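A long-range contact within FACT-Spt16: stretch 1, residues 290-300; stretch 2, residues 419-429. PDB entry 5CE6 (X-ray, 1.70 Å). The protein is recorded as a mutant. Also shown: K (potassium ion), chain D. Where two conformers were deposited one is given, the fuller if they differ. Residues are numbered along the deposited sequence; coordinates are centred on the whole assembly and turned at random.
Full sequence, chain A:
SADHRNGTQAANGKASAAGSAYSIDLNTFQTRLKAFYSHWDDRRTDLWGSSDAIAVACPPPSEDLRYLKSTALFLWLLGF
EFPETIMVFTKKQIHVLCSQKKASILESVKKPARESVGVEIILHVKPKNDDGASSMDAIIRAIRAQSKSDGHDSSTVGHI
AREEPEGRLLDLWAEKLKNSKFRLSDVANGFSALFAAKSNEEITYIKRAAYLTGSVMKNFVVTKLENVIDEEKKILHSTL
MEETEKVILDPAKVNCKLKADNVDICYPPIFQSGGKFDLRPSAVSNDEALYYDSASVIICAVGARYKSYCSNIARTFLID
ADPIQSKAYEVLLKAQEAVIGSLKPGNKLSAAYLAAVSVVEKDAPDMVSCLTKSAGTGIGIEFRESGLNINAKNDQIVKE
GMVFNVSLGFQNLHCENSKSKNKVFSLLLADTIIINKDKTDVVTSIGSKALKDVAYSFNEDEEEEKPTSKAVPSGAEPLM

Stretch 1, residues 290-300: LYYDSASVIIC
Stretch 2 (419-429) KSKNKVFSLLL

Two stretches of one chain, whose touching residues lie at least 125 positions apart, meet mainly through apolar side chains, a CH-pi contact, a water and a potassium ion, burying 506 Å² with no clear direct hydrogen bond between them. Strand 296-300 crosses strand 424-429 at 42° between N-to-C directions, with a closest axial approach of 7.3 Å. The register by CA atoms is Ser296 to Asn422 (6.2 Å), Val297 to Phe425 (7.5 Å) and Ile299 to Leu428 (6.6 Å). Before its strand, stretch 2 makes a type I turn from Ser420 to Lys423, closed by Lys423 N donating to Ser420 O at 3.1 Å.

Leu290 stays out of reach. Tyr291, extended (phi/psi -113/129) with chi1 t and chi2 86°, points toward the turn and offers a flat ring as a platform. Lys421, chi1 t and chi2 94°, lays its aliphatic stem over one face: CG lies 3.7 Å from the Tyr291 ring centroid, 6° off the normal, and Lys421 CB is 3.4 Å from Tyr291 CE2. The stem supplies the packing while the charged end leads away. A water bridges the same pair, 2.7 Å from Tyr291 OH and accepting from Lys421 N at 2.9 Å.

Tyr292 turns away, and the following loop braces itself: Ser294 N donates to Asp293 OD1 at 2.6 Å, and Ser296 OG, chi1 m, donates to Asp293 O at 2.7 Å. Ala295 adopts positive phi (57/50). Its O binds a potassium ion at 2.9 Å, and the ion joins the stretches by also binding Ser420 OG at 2.9 Å, Asn422 N at 3.1 Å and the bridging water at 2.9 Å. The Asn422 side chain, chi1 m, points toward stretch 1 beside this site, but its amide is probably turned over in the model.

From Ser296 onward the backbone is beta, and alternation sets the pattern: Val297 and Ile299 point toward stretch 2, Ile298 and Cys300 away. Val297 (-132/152, chi1 m) spreads its two methyls, CG2 reaching Phe425 CB at 4.1 Å and CG1 reaching Leu427 CD2 at 4.0 Å. Phe425 is chi1 p; Leu427 points away at CB, yet its m,t rotamer brings its end nearer. Ile299 (-108/132; m,t) sets CG2 4.0 Å from Leu428 CB, with Leu428 in t,p, and extends CD1 to 4.1 Å from Leu427 CA. Branched residues suit these positions, filling space in two directions from extended backbone. The packing has one polar cost: Ser426 O, 3.6 Å from Val297 CG2 and 3.7 Å from Ile299 CD1, is buried without a partner.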

# COMPACT_ATOMS: atom_id res chain seq x y z
N LEU A 290 -25.83 9.88 -0.52
CA LEU A 290 -25.88 8.54 0.05
C LEU A 290 -27.28 7.97 -0.12
O LEU A 290 -28.27 8.67 0.12
CB LEU A 290 -25.52 8.59 1.54
CG LEU A 290 -25.43 7.25 2.26
CD1 LEU A 290 -24.13 6.56 1.86
CD2 LEU A 290 -25.52 7.41 3.77
N TYR A 291 -27.37 6.72 -0.56
CA TYR A 291 -28.67 6.10 -0.84
C TYR A 291 -28.91 4.98 0.14
O TYR A 291 -28.07 4.10 0.32
CB TYR A 291 -28.72 5.56 -2.27
CG TYR A 291 -30.10 5.09 -2.68
CD1 TYR A 291 -31.02 5.98 -3.21
CD2 TYR A 291 -30.47 3.76 -2.55
CE1 TYR A 291 -32.28 5.56 -3.59
CE2 TYR A 291 -31.72 3.33 -2.93
CZ TYR A 291 -32.62 4.24 -3.45
OH TYR A 291 -33.88 3.82 -3.83
N TYR A 292 -30.08 5.00 0.79
CA TYR A 292 -30.34 4.04 1.85
C TYR A 292 -31.78 3.59 1.93
O TYR A 292 -32.25 3.20 2.99
CB TYR A 292 -29.87 4.58 3.21
CG TYR A 292 -30.29 6.00 3.47
CD1 TYR A 292 -31.59 6.30 3.87
CD2 TYR A 292 -29.39 7.05 3.30
CE1 TYR A 292 -31.98 7.60 4.10
CE2 TYR A 292 -29.77 8.35 3.52
CZ TYR A 292 -31.06 8.62 3.92
OH TYR A 292 -31.45 9.92 4.15
N ASP A 293 -32.50 3.63 0.81
CA ASP A 293 -33.84 3.07 0.80
C ASP A 293 -33.77 1.54 0.84
O ASP A 293 -32.69 0.97 1.00
CB ASP A 293 -34.64 3.56 -0.41
CG ASP A 293 -36.12 3.68 -0.12
OD1 ASP A 293 -36.73 2.69 0.33
OD2 ASP A 293 -36.67 4.79 -0.32
N SER A 294 -34.91 0.86 0.71
CA SER A 294 -34.93 -0.60 0.83
C SER A 294 -34.01 -1.30 -0.16
O SER A 294 -33.78 -0.81 -1.26
CB SER A 294 -36.36 -1.12 0.68
OG SER A 294 -37.12 -0.82 1.83
N ALA A 295 -33.47 -2.44 0.26
CA ALA A 295 -32.58 -3.26 -0.57
C ALA A 295 -31.36 -2.47 -1.03
O ALA A 295 -31.00 -2.47 -2.21
CB ALA A 295 -33.32 -3.84 -1.76
N SER A 296 -30.70 -1.81 -0.08
CA SER A 296 -29.56 -0.97 -0.40
C SER A 296 -28.29 -1.46 0.24
O SER A 296 -28.32 -2.13 1.28
CB SER A 296 -29.81 0.46 0.06
OG SER A 296 -30.72 1.10 -0.79
N VAL A 297 -27.15 -1.14 -0.37
CA VAL A 297 -25.87 -1.42 0.27
C VAL A 297 -25.00 -0.18 0.20
O VAL A 297 -25.14 0.64 -0.71
CB VAL A 297 -25.14 -2.65 -0.33
CG1 VAL A 297 -26.01 -3.90 -0.27
CG2 VAL A 297 -24.73 -2.38 -1.74
N ILE A 298 -24.11 -0.05 1.18
CA ILE A 298 -23.20 1.08 1.27
C ILE A 298 -21.81 0.53 1.50
O ILE A 298 -21.60 -0.27 2.42
CB ILE A 298 -23.59 2.00 2.46
CG1 ILE A 298 -24.99 2.59 2.23
CG2 ILE A 298 -22.56 3.13 2.66
CD1 ILE A 298 -25.61 3.26 3.47
N ILE A 299 -20.85 0.95 0.68
CA ILE A 299 -19.47 0.50 0.86
C ILE A 299 -18.62 1.65 1.38
O ILE A 299 -18.70 2.77 0.87
CB ILE A 299 -18.86 -0.02 -0.46
CG1 ILE A 299 -19.61 -1.28 -0.94
CG2 ILE A 299 -17.37 -0.36 -0.28
CD1 ILE A 299 -19.06 -1.84 -2.24
N CYS A 300 -17.83 1.38 2.42
CA CYS A 300 -16.87 2.35 2.93
C CYS A 300 -15.50 1.72 3.08
O CYS A 300 -15.34 0.69 3.74
CB CYS A 300 -17.28 2.94 4.28
SG CYS A 300 -15.99 4.03 5.01
N LYS A 419 -35.91 -3.34 -10.38
CA LYS A 419 -36.35 -1.96 -10.50
C LYS A 419 -35.64 -1.08 -9.48
O LYS A 419 -35.72 0.15 -9.53
CB LYS A 419 -37.87 -1.85 -10.35
N SER A 420 -34.91 -1.71 -8.56
CA SER A 420 -34.24 -0.99 -7.48
C SER A 420 -32.99 -0.23 -7.93
O SER A 420 -32.37 -0.54 -8.95
CB SER A 420 -33.89 -1.93 -6.33
OG SER A 420 -32.49 -2.11 -6.25
N LYS A 421 -32.62 0.76 -7.13
CA LYS A 421 -31.45 1.58 -7.39
C LYS A 421 -30.18 0.72 -7.45
O LYS A 421 -29.25 1.02 -8.19
CB LYS A 421 -31.32 2.61 -6.27
CG LYS A 421 -30.23 3.62 -6.45
CD LYS A 421 -30.76 4.87 -7.11
CE LYS A 421 -29.71 5.96 -7.18
NZ LYS A 421 -30.06 6.94 -8.24
N ASN A 422 -30.17 -0.34 -6.65
CA ASN A 422 -29.05 -1.26 -6.56
C ASN A 422 -29.25 -2.54 -7.36
O ASN A 422 -28.74 -3.60 -6.98
CB ASN A 422 -28.77 -1.61 -5.08
CG ASN A 422 -28.12 -0.45 -4.32
OD1 ASN A 422 -26.91 -0.24 -4.40
ND2 ASN A 422 -28.92 0.32 -3.59
N LYS A 423 -30.02 -2.43 -8.45
CA LYS A 423 -30.22 -3.51 -9.43
C LYS A 423 -28.94 -4.28 -9.67
O LYS A 423 -28.91 -5.51 -9.65
CB LYS A 423 -30.73 -2.92 -10.75
CG LYS A 423 -30.57 -3.85 -11.95
CD LYS A 423 -31.10 -3.23 -13.23
CE LYS A 423 -30.79 -4.10 -14.45
NZ LYS A 423 -31.56 -3.65 -15.65
N VAL A 424 -27.86 -3.53 -9.87
CA VAL A 424 -26.53 -4.10 -9.89
C VAL A 424 -25.82 -3.51 -8.68
O VAL A 424 -25.81 -2.29 -8.49
CB VAL A 424 -25.80 -3.73 -11.18
CG1 VAL A 424 -24.40 -4.30 -11.19
CG2 VAL A 424 -26.58 -4.23 -12.39
N PHE A 425 -25.24 -4.37 -7.83
CA PHE A 425 -24.56 -3.90 -6.64
C PHE A 425 -23.24 -4.64 -6.43
O PHE A 425 -22.98 -5.65 -7.08
CB PHE A 425 -25.44 -4.07 -5.39
CG PHE A 425 -25.64 -5.50 -4.97
CD1 PHE A 425 -26.60 -6.29 -5.59
CD2 PHE A 425 -24.88 -6.06 -3.95
CE1 PHE A 425 -26.80 -7.61 -5.21
CE2 PHE A 425 -25.06 -7.37 -3.56
CZ PHE A 425 -26.02 -8.16 -4.19
N SER A 426 -22.41 -4.11 -5.54
CA SER A 426 -21.17 -4.78 -5.19
C SER A 426 -21.05 -4.84 -3.66
O SER A 426 -21.80 -4.16 -2.95
CB SER A 426 -19.97 -4.04 -5.80
OG SER A 426 -20.07 -4.02 -7.23
N LEU A 427 -20.14 -5.67 -3.17
CA LEU A 427 -19.87 -5.79 -1.73
C LEU A 427 -18.37 -5.86 -1.54
O LEU A 427 -17.67 -6.39 -2.40
CB LEU A 427 -20.48 -7.07 -1.16
CG LEU A 427 -21.98 -7.30 -1.37
CD1 LEU A 427 -22.35 -8.73 -1.00
CD2 LEU A 427 -22.80 -6.33 -0.58
N LEU A 428 -17.89 -5.37 -0.40
CA LEU A 428 -16.45 -5.33 -0.12
C LEU A 428 -16.14 -5.48 1.36
O LEU A 428 -16.78 -4.84 2.21
CB LEU A 428 -15.88 -4.00 -0.65
CG LEU A 428 -14.38 -3.80 -0.41
CD1 LEU A 428 -13.59 -4.81 -1.23
CD2 LEU A 428 -14.01 -2.38 -0.80
N LEU A 429 -15.16 -6.32 1.66
CA LEU A 429 -14.63 -6.46 3.02
C LEU A 429 -13.12 -6.36 2.97
O LEU A 429 -12.48 -7.02 2.15
CB LEU A 429 -15.04 -7.80 3.64
CG LEU A 429 -16.48 -7.92 4.12
CD1 LEU A 429 -16.74 -9.35 4.58
CD2 LEU A 429 -16.72 -6.96 5.26
K K D . -31.79 -0.35 -4.02
O HOH W 1 -34.11 1.32 -4.70